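Local structure of CalS11 (Micromonospora echinospora, 3TOS) at residues G165-R168 with E169-P172; D191-E194 with P195-V199; A131-G134 with G135-A138; E226-A229 with M230-L234; P205-T208 with K209-V213. The protein is a calicheamicin methyltransferase that binds S-adenosyl-L-homocysteine and probably transfers a methyl group to an oxygen of its substrate. All coordinates share one frame; numbering follows the deposited sequence. Where two conformers were deposited one is given.

Contact 1. Residues G165-R168 with E169-P172. With SAH (S-adenosyl-L-homocysteine), chain O.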
# COMPACT_ATOMS: atom_id res chain seq x y z
N GLY B 165 -21.86 40.62 -14.40
CA GLY B 165 -23.04 41.01 -13.64
C GLY B 165 -23.09 40.37 -12.27
O GLY B 165 -22.12 39.74 -11.81
N ASP B 166 -24.22 40.55 -11.57
CA ASP B 166 -24.38 40.00 -10.22
C ASP B 166 -24.67 38.52 -10.30
O ASP B 166 -25.62 38.12 -10.98
CB ASP B 166 -25.55 40.75 -9.60
CG ASP B 166 -25.74 40.43 -8.17
OD1 ASP B 166 -25.40 39.34 -7.69
OD2 ASP B 166 -26.20 41.33 -7.46
N VAL B 167 -23.84 37.70 -9.64
CA VAL B 167 -23.99 36.22 -9.67
C VAL B 167 -25.35 35.74 -9.26
O VAL B 167 -25.77 34.64 -9.67
CB VAL B 167 -22.90 35.45 -8.87
CG1 VAL B 167 -21.48 35.62 -9.52
CG2 VAL B 167 -22.90 35.85 -7.40
N ARG B 168 -26.05 36.50 -8.44
CA ARG B 168 -27.42 36.10 -8.05
C ARG B 168 -28.32 35.91 -9.27
O ARG B 168 -29.24 35.07 -9.27
CB ARG B 168 -28.04 37.09 -7.07
CG ARG B 168 -27.31 37.05 -5.73
CD ARG B 168 -27.75 38.13 -4.77
NE ARG B 168 -27.08 39.36 -5.10
CZ ARG B 168 -26.88 40.37 -4.26
NH1 ARG B 168 -27.28 40.29 -2.99
NH2 ARG B 168 -26.27 41.43 -4.69
N GLU B 169 -28.03 36.69 -10.31
CA GLU B 169 -28.78 36.58 -11.59
C GLU B 169 -28.03 35.77 -12.65
O GLU B 169 -28.63 34.95 -13.40
CB GLU B 169 -29.12 37.98 -12.12
CG GLU B 169 -30.26 38.67 -11.39
CD GLU B 169 -30.02 39.05 -9.88
OE1 GLU B 169 -29.13 39.89 -9.55
OE2 GLU B 169 -30.79 38.55 -9.03
N THR B 170 -26.72 36.03 -12.76
CA THR B 170 -25.99 35.53 -13.92
C THR B 170 -25.65 34.05 -13.78
O THR B 170 -25.49 33.38 -14.78
CB THR B 170 -24.69 36.29 -14.15
OG1 THR B 170 -23.85 36.11 -13.00
CG2 THR B 170 -24.94 37.79 -14.35
N VAL B 171 -25.51 33.52 -12.54
CA VAL B 171 -25.18 32.08 -12.39
C VAL B 171 -26.38 31.20 -12.72
O VAL B 171 -26.28 30.31 -13.54
CB VAL B 171 -24.50 31.74 -11.01
CG1 VAL B 171 -24.39 30.18 -10.82
CG2 VAL B 171 -23.08 32.38 -11.00
N PRO B 172 -27.58 31.51 -12.16
CA PRO B 172 -28.79 30.76 -12.61
C PRO B 172 -29.03 30.88 -14.12
O PRO B 172 -29.42 29.89 -14.74
CB PRO B 172 -29.91 31.45 -11.81
CG PRO B 172 -29.19 31.81 -10.49
CD PRO B 172 -27.87 32.36 -10.99
N SAH O . -10.22 35.74 -7.51
CA SAH O . -9.61 37.11 -7.50
CB SAH O . -10.08 37.96 -6.33
CG SAH O . -11.58 38.28 -6.41
SD SAH O . -11.96 39.65 -5.33
C SAH O . -8.10 36.90 -7.39
O SAH O . -7.31 37.90 -7.40
OXT SAH O . -7.60 35.77 -7.42
C5' SAH O . -13.73 39.46 -5.04
C4' SAH O . -14.61 39.61 -6.32
O4' SAH O . -15.94 39.16 -6.02
C3' SAH O . -14.73 41.10 -6.68
O3' SAH O . -14.16 41.35 -7.99
C2' SAH O . -16.23 41.35 -6.61
O2' SAH O . -16.75 42.27 -7.59
C1' SAH O . -16.80 39.93 -6.81
N9 SAH O . -18.18 39.79 -6.27
C8 SAH O . -18.58 39.89 -4.97
N7 SAH O . -19.93 39.77 -4.98
C5 SAH O . -20.38 39.62 -6.24
C6 SAH O . -21.70 39.44 -6.86
N6 SAH O . -22.82 39.48 -6.10
N1 SAH O . -21.72 39.28 -8.21
C2 SAH O . -20.58 39.26 -8.96
N3 SAH O . -19.34 39.49 -8.47
C4 SAH O . -19.23 39.60 -7.10
O HOH W 1 -21.46 37.43 -13.20
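D166 and T170 meet at the N-terminus of helix 167-177, where T170 N donates to D166 O over 3.0 Å. D166 is the N-cap: its OD1 takes the backbone N-H of R168 at 3.0 Å. In this Rossmann-like methyltransferase fold the same cap reads the adenine of S-adenosyl-L-homocysteine. The ligand's N6 donates to D166 OD1 almost straight (169°), and V167 N donates to the ring nitrogen N1 at 3.0 Å. The tight side is apolar: V167 CB rests on V171 CG2 at 3.7 Å, and both valines continue onto V199 of helix 193-203 and F106 of strand 103-107. The side around E169 is looser and solvent-facing. There the bent E169 chain (chi2 66°) curls back until its OE1 stands 3.9 Å from D166 OD2, the carboxylate planes 70° apart. R168 probably offsets these like charges, since its NE and NH2 grip the D166 carboxylate side-on, while the same guanidinium also pairs with D114 and E194. Behind the cap, a water donates to G165 O and accepts from T170 OG1, 2.7 Å from that hydroxyl.

Contact 2. Residues D191-E194 with P195-V199. With SAH (S-adenosyl-L-homocysteine), chain O.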
# COMPACT_ATOMS: atom_id res chain seq x y z
N ASP B 191 -16.29 36.56 -1.34
CA ASP B 191 -16.20 37.16 0.04
C ASP B 191 -17.51 37.28 0.80
O ASP B 191 -17.54 37.06 2.00
CB ASP B 191 -15.46 38.52 0.05
CG ASP B 191 -14.04 38.39 -0.47
OD1 ASP B 191 -13.33 37.46 -0.01
OD2 ASP B 191 -13.64 39.18 -1.38
N LEU B 192 -18.59 37.65 0.10
CA LEU B 192 -19.83 38.12 0.74
C LEU B 192 -20.81 36.98 0.91
O LEU B 192 -20.93 36.07 0.04
CB LEU B 192 -20.49 39.18 -0.15
CG LEU B 192 -19.55 40.35 -0.44
CD1 LEU B 192 -20.31 41.29 -1.41
CD2 LEU B 192 -19.25 41.09 0.90
N TYR B 193 -21.59 37.09 2.00
CA TYR B 193 -22.59 36.08 2.35
C TYR B 193 -23.67 35.84 1.29
O TYR B 193 -23.85 34.69 0.85
CB TYR B 193 -23.25 36.54 3.66
CG TYR B 193 -24.57 35.86 3.96
CD1 TYR B 193 -24.62 34.48 4.16
CD2 TYR B 193 -25.73 36.61 4.09
CE1 TYR B 193 -25.80 33.84 4.41
CE2 TYR B 193 -26.97 35.97 4.31
CZ TYR B 193 -26.98 34.58 4.48
OH TYR B 193 -28.16 33.90 4.76
N GLU B 194 -24.38 36.88 0.88
CA GLU B 194 -25.59 36.65 0.01
C GLU B 194 -25.27 35.99 -1.34
O GLU B 194 -25.94 35.02 -1.71
CB GLU B 194 -26.37 37.97 -0.19
CG GLU B 194 -27.01 38.43 1.10
CD GLU B 194 -27.97 39.58 0.89
OE1 GLU B 194 -28.53 39.70 -0.25
OE2 GLU B 194 -28.26 40.31 1.84
N PRO B 195 -24.30 36.51 -2.09
CA PRO B 195 -24.06 35.87 -3.37
C PRO B 195 -23.46 34.48 -3.20
O PRO B 195 -23.72 33.60 -4.02
CB PRO B 195 -23.04 36.82 -4.03
CG PRO B 195 -22.44 37.59 -2.94
CD PRO B 195 -23.56 37.79 -1.94
N THR B 196 -22.65 34.27 -2.16
CA THR B 196 -22.14 32.92 -1.90
C THR B 196 -23.28 31.92 -1.72
O THR B 196 -23.23 30.83 -2.27
CB THR B 196 -21.16 32.89 -0.71
OG1 THR B 196 -20.06 33.78 -1.01
CG2 THR B 196 -20.64 31.46 -0.43
N LYS B 197 -24.20 32.26 -0.84
CA LYS B 197 -25.36 31.42 -0.58
C LYS B 197 -26.16 31.13 -1.84
O LYS B 197 -26.49 29.96 -2.10
CB LYS B 197 -26.28 32.10 0.47
CG LYS B 197 -27.51 31.21 0.86
CD LYS B 197 -28.31 31.94 1.95
CE LYS B 197 -29.44 31.06 2.53
NZ LYS B 197 -30.52 30.99 1.55
N ALA B 198 -26.45 32.17 -2.61
CA ALA B 198 -27.22 31.98 -3.85
C ALA B 198 -26.50 31.05 -4.83
O ALA B 198 -27.15 30.25 -5.53
CB ALA B 198 -27.45 33.35 -4.52
N VAL B 199 -25.18 31.20 -4.95
CA VAL B 199 -24.48 30.42 -5.93
C VAL B 199 -24.33 28.99 -5.45
O VAL B 199 -24.48 28.07 -6.24
CB VAL B 199 -23.11 31.04 -6.24
CG1 VAL B 199 -22.27 30.06 -7.06
CG2 VAL B 199 -23.30 32.36 -7.01
N SAH O . -10.22 35.74 -7.51
CA SAH O . -9.61 37.11 -7.50
CB SAH O . -10.08 37.96 -6.33
CG SAH O . -11.58 38.28 -6.41
SD SAH O . -11.96 39.65 -5.33
C SAH O . -8.10 36.90 -7.39
O SAH O . -7.31 37.90 -7.40
OXT SAH O . -7.60 35.77 -7.42
C5' SAH O . -13.73 39.46 -5.04
C4' SAH O . -14.61 39.61 -6.32
O4' SAH O . -15.94 39.16 -6.02
C3' SAH O . -14.73 41.10 -6.68
O3' SAH O . -14.16 41.35 -7.99
C2' SAH O . -16.23 41.35 -6.61
O2' SAH O . -16.75 42.27 -7.59
C1' SAH O . -16.80 39.93 -6.81
N9 SAH O . -18.18 39.79 -6.27
C8 SAH O . -18.58 39.89 -4.97
N7 SAH O . -19.93 39.77 -4.98
C5 SAH O . -20.38 39.62 -6.24
C6 SAH O . -21.70 39.44 -6.86
N6 SAH O . -22.82 39.48 -6.10
N1 SAH O . -21.72 39.28 -8.21
C2 SAH O . -20.58 39.26 -8.96
N3 SAH O . -19.34 39.49 -8.47
C4 SAH O . -19.23 39.60 -7.10
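L192 O receives the hydroxyl of T196, with OG1 2.7 Å away, and also a weak bond from T196 N. The T196 rotamer explains the first of these: OG1 lies beside its own backbone N (chi1 -59°), so hydroxyl and amide reach back to the same carbonyl one turn earlier. Y193 and K197 are matched differently. Each sends its CG opposite the backbone N, Y193 at chi1 163° and K197 at -177°, and the two chains run side by side in the same direction. The touching atoms are far out, with Y193 OH 3.4 Å from K197 CD. Only past that point does the lysine bend, and its NZ pairs with E201. These interactions build the first turns of helix 193-203, which follows strand 183-188 in the Rossmann-like fold and has L192 as its N-cap residue. P195 sits in the first turn, where a residue without an N-H costs no helical bond; its CG packs on L192 CB at 3.8 Å. P195 also touches the cofactor product, its CB 3.4 Å from N6 of S-adenosyl-L-homocysteine. L192 CD1 makes a second van der Waals contact with the adenine, 3.9 Å from N7. Further up the ligand, D191 OD2 lies 3.7 Å from C5', and D191 also touches the bound glutamic acid. The E194 chain is extended beyond CG and carries its carboxylate to R168 and N116, OE1 pairing with R168 and OE2 accepting from N116 ND2.

Contact 3. Residues A131-G134 with G135-A138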
# COMPACT_ATOMS: atom_id res chain seq x y z
N ALA B 131 -13.47 46.92 -7.54
CA ALA B 131 -13.76 47.34 -8.91
C ALA B 131 -12.48 47.28 -9.77
O ALA B 131 -11.39 47.63 -9.30
CB ALA B 131 -14.27 48.75 -8.96
N VAL B 132 -12.62 46.85 -11.03
CA VAL B 132 -11.54 46.95 -11.96
C VAL B 132 -11.98 47.97 -13.04
O VAL B 132 -13.13 48.34 -13.12
CB VAL B 132 -11.19 45.56 -12.55
CG1 VAL B 132 -10.77 44.61 -11.40
CG2 VAL B 132 -12.35 44.96 -13.30
N PRO B 133 -11.02 48.44 -13.85
CA PRO B 133 -11.35 49.58 -14.70
C PRO B 133 -12.43 49.32 -15.72
O PRO B 133 -12.60 48.15 -16.16
CB PRO B 133 -10.03 49.80 -15.46
CG PRO B 133 -8.97 49.34 -14.54
CD PRO B 133 -9.57 48.15 -13.82
N GLY B 134 -13.13 50.38 -16.12
CA GLY B 134 -13.96 50.29 -17.32
C GLY B 134 -13.27 49.67 -18.52
O GLY B 134 -12.14 50.05 -18.85
N GLY B 135 -13.93 48.68 -19.14
CA GLY B 135 -13.37 48.01 -20.27
C GLY B 135 -12.48 46.84 -19.90
O GLY B 135 -11.96 46.21 -20.78
N TYR B 136 -12.29 46.58 -18.60
CA TYR B 136 -11.41 45.51 -18.24
C TYR B 136 -11.78 44.06 -18.80
O TYR B 136 -10.89 43.33 -19.18
CB TYR B 136 -11.19 45.48 -16.69
CG TYR B 136 -10.03 44.56 -16.35
CD1 TYR B 136 -8.71 45.01 -16.49
CD2 TYR B 136 -10.25 43.21 -16.03
CE1 TYR B 136 -7.62 44.17 -16.22
CE2 TYR B 136 -9.16 42.35 -15.83
CZ TYR B 136 -7.85 42.84 -15.91
OH TYR B 136 -6.79 42.01 -15.69
N PRO B 137 -13.06 43.68 -18.80
CA PRO B 137 -13.37 42.34 -19.27
C PRO B 137 -12.91 42.10 -20.70
O PRO B 137 -12.47 40.99 -20.96
CB PRO B 137 -14.91 42.23 -19.12
CG PRO B 137 -15.27 43.23 -17.97
CD PRO B 137 -14.22 44.38 -18.20
N ALA B 138 -12.98 43.12 -21.58
CA ALA B 138 -12.44 42.95 -22.92
C ALA B 138 -10.95 42.67 -22.92
O ALA B 138 -10.47 41.86 -23.72
CB ALA B 138 -12.77 44.16 -23.78
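P133 and Y136 close a type II beta turn in which Y136 N donates to P133 O at 2.9 Å, the N-H arriving from above the carbonyl plane, 36° out of it. The third position of the turn belongs to G135, whose phi of 88° is the evidence for a required glycine: a CB there would fall 2.5 Å from G134 O, a clash. The turn delivers the chain directly into helix 136-148, with G135 as its N-cap residue and Y136 as its first helical one. Among the side chains, V132 and Y136 carry the contact. V132 CG2 presses against Y136 CB at 3.6 Å and against the near end of the ring. With CG anti to the backbone N (chi1 -167°), the ring carbon CG of Y136 comes within 3.9 Å of V132 CG2. P133 approaches the same ring at another atom, its CD 4.2 Å from Y136 CD1, and the contact is correspondingly looser. Both approaches to the ring are oblique. The far end of the tyrosine is fixed by other residues: OH is hydrogen-bonded to F80 O, and the F80 and Y136 rings meet edge-to-face. V132 packs on R79, a residue of the S-adenosyl-L-homocysteine site, and on F80 and F109, while P133 and Y136 pack on P34 and I35 of a second subunit. The contact thus ends the long loop that leaves strand 103-107 and starts helix 136-148.

Contact 4. Residues E226-A229 with M230-L234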
# COMPACT_ATOMS: atom_id res chain seq x y z
N GLU B 226 -18.87 33.42 3.67
CA GLU B 226 -18.82 32.04 3.11
C GLU B 226 -19.20 31.00 4.16
O GLU B 226 -19.92 30.03 3.86
CB GLU B 226 -17.45 31.78 2.50
CG GLU B 226 -17.30 32.53 1.17
CD GLU B 226 -15.87 32.64 0.71
OE1 GLU B 226 -14.99 31.95 1.29
OE2 GLU B 226 -15.63 33.46 -0.19
N ASN B 227 -18.72 31.19 5.39
CA ASN B 227 -19.02 30.26 6.47
C ASN B 227 -20.52 30.33 6.81
O ASN B 227 -21.20 29.29 6.90
CB ASN B 227 -18.14 30.60 7.71
CG ASN B 227 -18.31 29.61 8.84
OD1 ASN B 227 -19.43 29.28 9.22
ND2 ASN B 227 -17.19 29.09 9.35
N ILE B 228 -21.04 31.53 6.97
CA ILE B 228 -22.45 31.69 7.29
C ILE B 228 -23.32 31.08 6.18
O ILE B 228 -24.31 30.37 6.47
CB ILE B 228 -22.84 33.17 7.48
CG1 ILE B 228 -22.13 33.77 8.73
CG2 ILE B 228 -24.35 33.30 7.71
CD1 ILE B 228 -22.01 35.30 8.65
N ALA B 229 -22.90 31.27 4.93
CA ALA B 229 -23.59 30.69 3.79
C ALA B 229 -23.56 29.14 3.85
O ALA B 229 -24.61 28.46 3.67
CB ALA B 229 -23.01 31.18 2.48
N MSE B 230 -22.38 28.57 4.07
CA MSE B 230 -22.26 27.12 4.12
C MSE B 230 -23.07 26.56 5.27
O MSE B 230 -23.71 25.50 5.14
CB MSE B 230 -20.80 26.67 4.26
CG MSE B 230 -20.70 25.15 4.42
SE MSE B 230 -19.07 24.33 3.69
CE MSE B 230 -19.69 24.03 1.86
N ARG B 231 -23.05 27.22 6.43
CA ARG B 231 -23.80 26.68 7.56
C ARG B 231 -25.31 26.72 7.31
O ARG B 231 -26.07 25.84 7.78
CB ARG B 231 -23.42 27.44 8.83
CG ARG B 231 -22.14 26.91 9.43
CD ARG B 231 -21.86 27.51 10.84
NE ARG B 231 -21.53 28.94 10.86
CZ ARG B 231 -22.27 29.90 11.40
NH1 ARG B 231 -21.81 31.14 11.36
NH2 ARG B 231 -23.45 29.61 11.97
N LYS B 232 -25.75 27.68 6.52
CA LYS B 232 -27.17 27.73 6.11
C LYS B 232 -27.57 26.72 5.05
O LYS B 232 -28.69 26.20 5.08
CB LYS B 232 -27.59 29.12 5.66
CG LYS B 232 -27.66 30.07 6.87
CD LYS B 232 -28.42 31.31 6.57
CE LYS B 232 -28.26 32.37 7.65
NZ LYS B 232 -29.12 32.15 8.87
N VAL B 233 -26.70 26.46 4.09
CA VAL B 233 -27.12 25.68 2.93
C VAL B 233 -26.85 24.19 3.16
O VAL B 233 -27.69 23.33 2.86
CB VAL B 233 -26.35 26.20 1.68
CG1 VAL B 233 -26.70 25.36 0.45
CG2 VAL B 233 -26.70 27.65 1.41
N LEU B 234 -25.65 23.89 3.68
CA LEU B 234 -25.18 22.50 3.76
C LEU B 234 -24.84 22.01 5.17
O LEU B 234 -25.07 20.83 5.50
CB LEU B 234 -23.93 22.30 2.87
CG LEU B 234 -24.15 22.53 1.35
CD1 LEU B 234 -22.86 22.30 0.56
CD2 LEU B 234 -25.19 21.62 0.78
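N227 OD1 accepts from R231 NE at 2.7 Å, the shortest polar bond between these two halves of helix 225-233. It is an i to i+4 side-chain bridge on an alpha helix, laid over the backbone bond of R231 N to N227 O at 2.8 Å. The acceptor lies close to the guanidinium plane, at its edge, although the amide and guanidinium planes are 60° apart. Both chains turn to make this fit: N227 sends CG opposite its backbone N (chi1 -175°), and R231 bends at chi3 (-68°), which brings NE back along the helix. I228 contributes the apolar surroundings, with its CA over one guanidinium face and its CG1 3.7 Å from R231 NH1. Beyond the bridge both polar groups continue into a subunit interface, N227 ND2 donating to T181 O of a third subunit and R231 NH1 to P179 O of the same subunit. A leucine in place of R231 would probably leave N227 OD1 without its donor and its amide freer to turn, and P179 O of that subunit without this partner. One residue further on, I228 and K232 lie alongside each other, CG2 to CE at 4.0 Å, and both pack on Y193 of helix 193-203. E226 points elsewhere, its OE1 accepting from E217 N near the bound glutamic acid and sodium ion. At the C-terminal end V233 N bonds to A229 O, and V233 CG2 closes on that same oxygen at 3.2 Å.

Contact 5. Residues P205-T208 with K209-V213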
# COMPACT_ATOMS: atom_id res chain seq x y z
N PRO B 205 -27.22 21.11 -8.44
CA PRO B 205 -27.66 19.99 -9.31
C PRO B 205 -26.62 19.61 -10.36
O PRO B 205 -26.79 18.63 -11.08
CB PRO B 205 -28.97 20.52 -9.94
CG PRO B 205 -29.38 21.68 -9.14
CD PRO B 205 -28.11 22.28 -8.54
N TYR B 206 -25.52 20.39 -10.45
CA TYR B 206 -24.56 20.19 -11.55
C TYR B 206 -23.26 19.60 -11.06
O TYR B 206 -22.35 19.37 -11.84
CB TYR B 206 -24.30 21.52 -12.30
CG TYR B 206 -25.59 22.06 -12.83
CD1 TYR B 206 -26.05 21.67 -14.11
CD2 TYR B 206 -26.36 22.97 -12.09
CE1 TYR B 206 -27.27 22.15 -14.60
CE2 TYR B 206 -27.57 23.42 -12.58
CZ TYR B 206 -28.02 23.04 -13.82
OH TYR B 206 -29.24 23.49 -14.29
N LEU B 207 -23.18 19.29 -9.76
CA LEU B 207 -21.98 18.68 -9.17
C LEU B 207 -22.09 17.15 -9.26
O LEU B 207 -23.20 16.60 -9.20
CB LEU B 207 -21.89 19.04 -7.69
CG LEU B 207 -21.71 20.56 -7.43
CD1 LEU B 207 -21.94 20.92 -5.93
CD2 LEU B 207 -20.30 21.00 -7.89
N THR B 208 -20.96 16.46 -9.41
CA THR B 208 -20.96 15.01 -9.24
C THR B 208 -20.18 14.62 -7.98
O THR B 208 -19.53 15.48 -7.38
CB THR B 208 -20.43 14.27 -10.52
OG1 THR B 208 -20.67 12.86 -10.38
CG2 THR B 208 -18.95 14.44 -10.69
N LYS B 209 -20.28 13.37 -7.53
CA LYS B 209 -19.40 12.95 -6.43
C LYS B 209 -17.98 13.06 -6.95
O LYS B 209 -17.65 12.46 -8.00
CB LYS B 209 -19.68 11.56 -5.94
CG LYS B 209 -21.03 11.43 -5.38
CD LYS B 209 -21.10 9.99 -4.74
CE LYS B 209 -22.46 9.53 -4.42
NZ LYS B 209 -22.32 8.30 -3.61
N GLY B 210 -17.12 13.79 -6.22
CA GLY B 210 -15.76 13.99 -6.69
C GLY B 210 -15.53 15.42 -7.21
O GLY B 210 -14.38 15.85 -7.32
N SER B 211 -16.61 16.13 -7.58
CA SER B 211 -16.44 17.56 -7.85
C SER B 211 -15.82 18.27 -6.66
O SER B 211 -16.08 17.94 -5.51
CB SER B 211 -17.78 18.24 -8.18
OG SER B 211 -18.29 17.73 -9.42
N ILE B 212 -14.99 19.26 -6.93
CA ILE B 212 -14.41 19.99 -5.80
C ILE B 212 -15.09 21.34 -5.65
O ILE B 212 -15.27 22.06 -6.65
CB ILE B 212 -12.86 20.25 -6.03
CG1 ILE B 212 -12.15 18.90 -6.16
CG2 ILE B 212 -12.28 21.23 -4.91
CD1 ILE B 212 -12.10 18.13 -4.88
N VAL B 213 -15.41 21.69 -4.40
CA VAL B 213 -15.94 23.00 -4.06
C VAL B 213 -14.93 23.67 -3.14
O VAL B 213 -14.62 23.13 -2.07
CB VAL B 213 -17.32 22.90 -3.39
CG1 VAL B 213 -17.83 24.31 -3.01
CG2 VAL B 213 -18.27 22.19 -4.39
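L207 meets S211 and V213 with different branches of its side chain. Its CD2 touches S211 CB at 3.7 Å, while CD1 reaches V213 CG2 at 4.2 Å, the two side chains crossing at about a right angle. T208 comes next and is held by two polar bonds. Its backbone N donates to S211 OG at 3.0 Å with a fairly straight N-H...O angle of 160°, and its O accepts from S211 N, also at 3.0 Å. The second bond closes a type II beta turn over K209 and G210; its donor stands well above the carbonyl plane, 50° out of it. G210 takes the left-handed position of the turn, phi 107°, where a CB would jam against the preceding carbonyl. This corner leads from the short, weakly bonded strand near 207-208 into strand 211-215 of the central sheet. S211 OG lies beside its own backbone N, which brings it to T208 N and 3.6 Å from T208 CG2. The same hydroxyl also bonds to I183 O on strand 183-188. Replacing S211 by alanine removes the hydroxyl, and T208 N and I183 O would probably each lose this partner, leaving the turn less firmly tied to the neighbouring strand. T208 OG1 serves the assembly instead, bonded to L236 O and L241 N of a fourth subunit, while the extended K209 sends NZ to D257 O of that subunit. S211 OG, accepting from T208 and bonded to a carbonyl, must therefore give its own proton to I183 O, so one buried serine hydroxyl serves two backbone groups.

In the fold
Along the chain the order is contact 3, 1, 2, 5, 4. Contacts 1 and 2 start helices 167-177 and 193-203 on the same side of the chain's centre; their centres are about 11 Å apart, they touch through R168 with E194 and V167 with P195, and both border S-adenosyl-L-homocysteine. Contact 4, on helix 225-233, packs against contact 2 with centres about 9 Å apart, with the E226 side chain about 7 Å from the bound glutamic acid. Contact 5 feeds strand 211-215 of the central sheet, its centre about 31 Å from that of contact 3 on the opposite side of the chain's centre. Two helix starts thus border the S-adenosyl-L-homocysteine site, whereas contacts 3, 4 and 5 also meet other subunits.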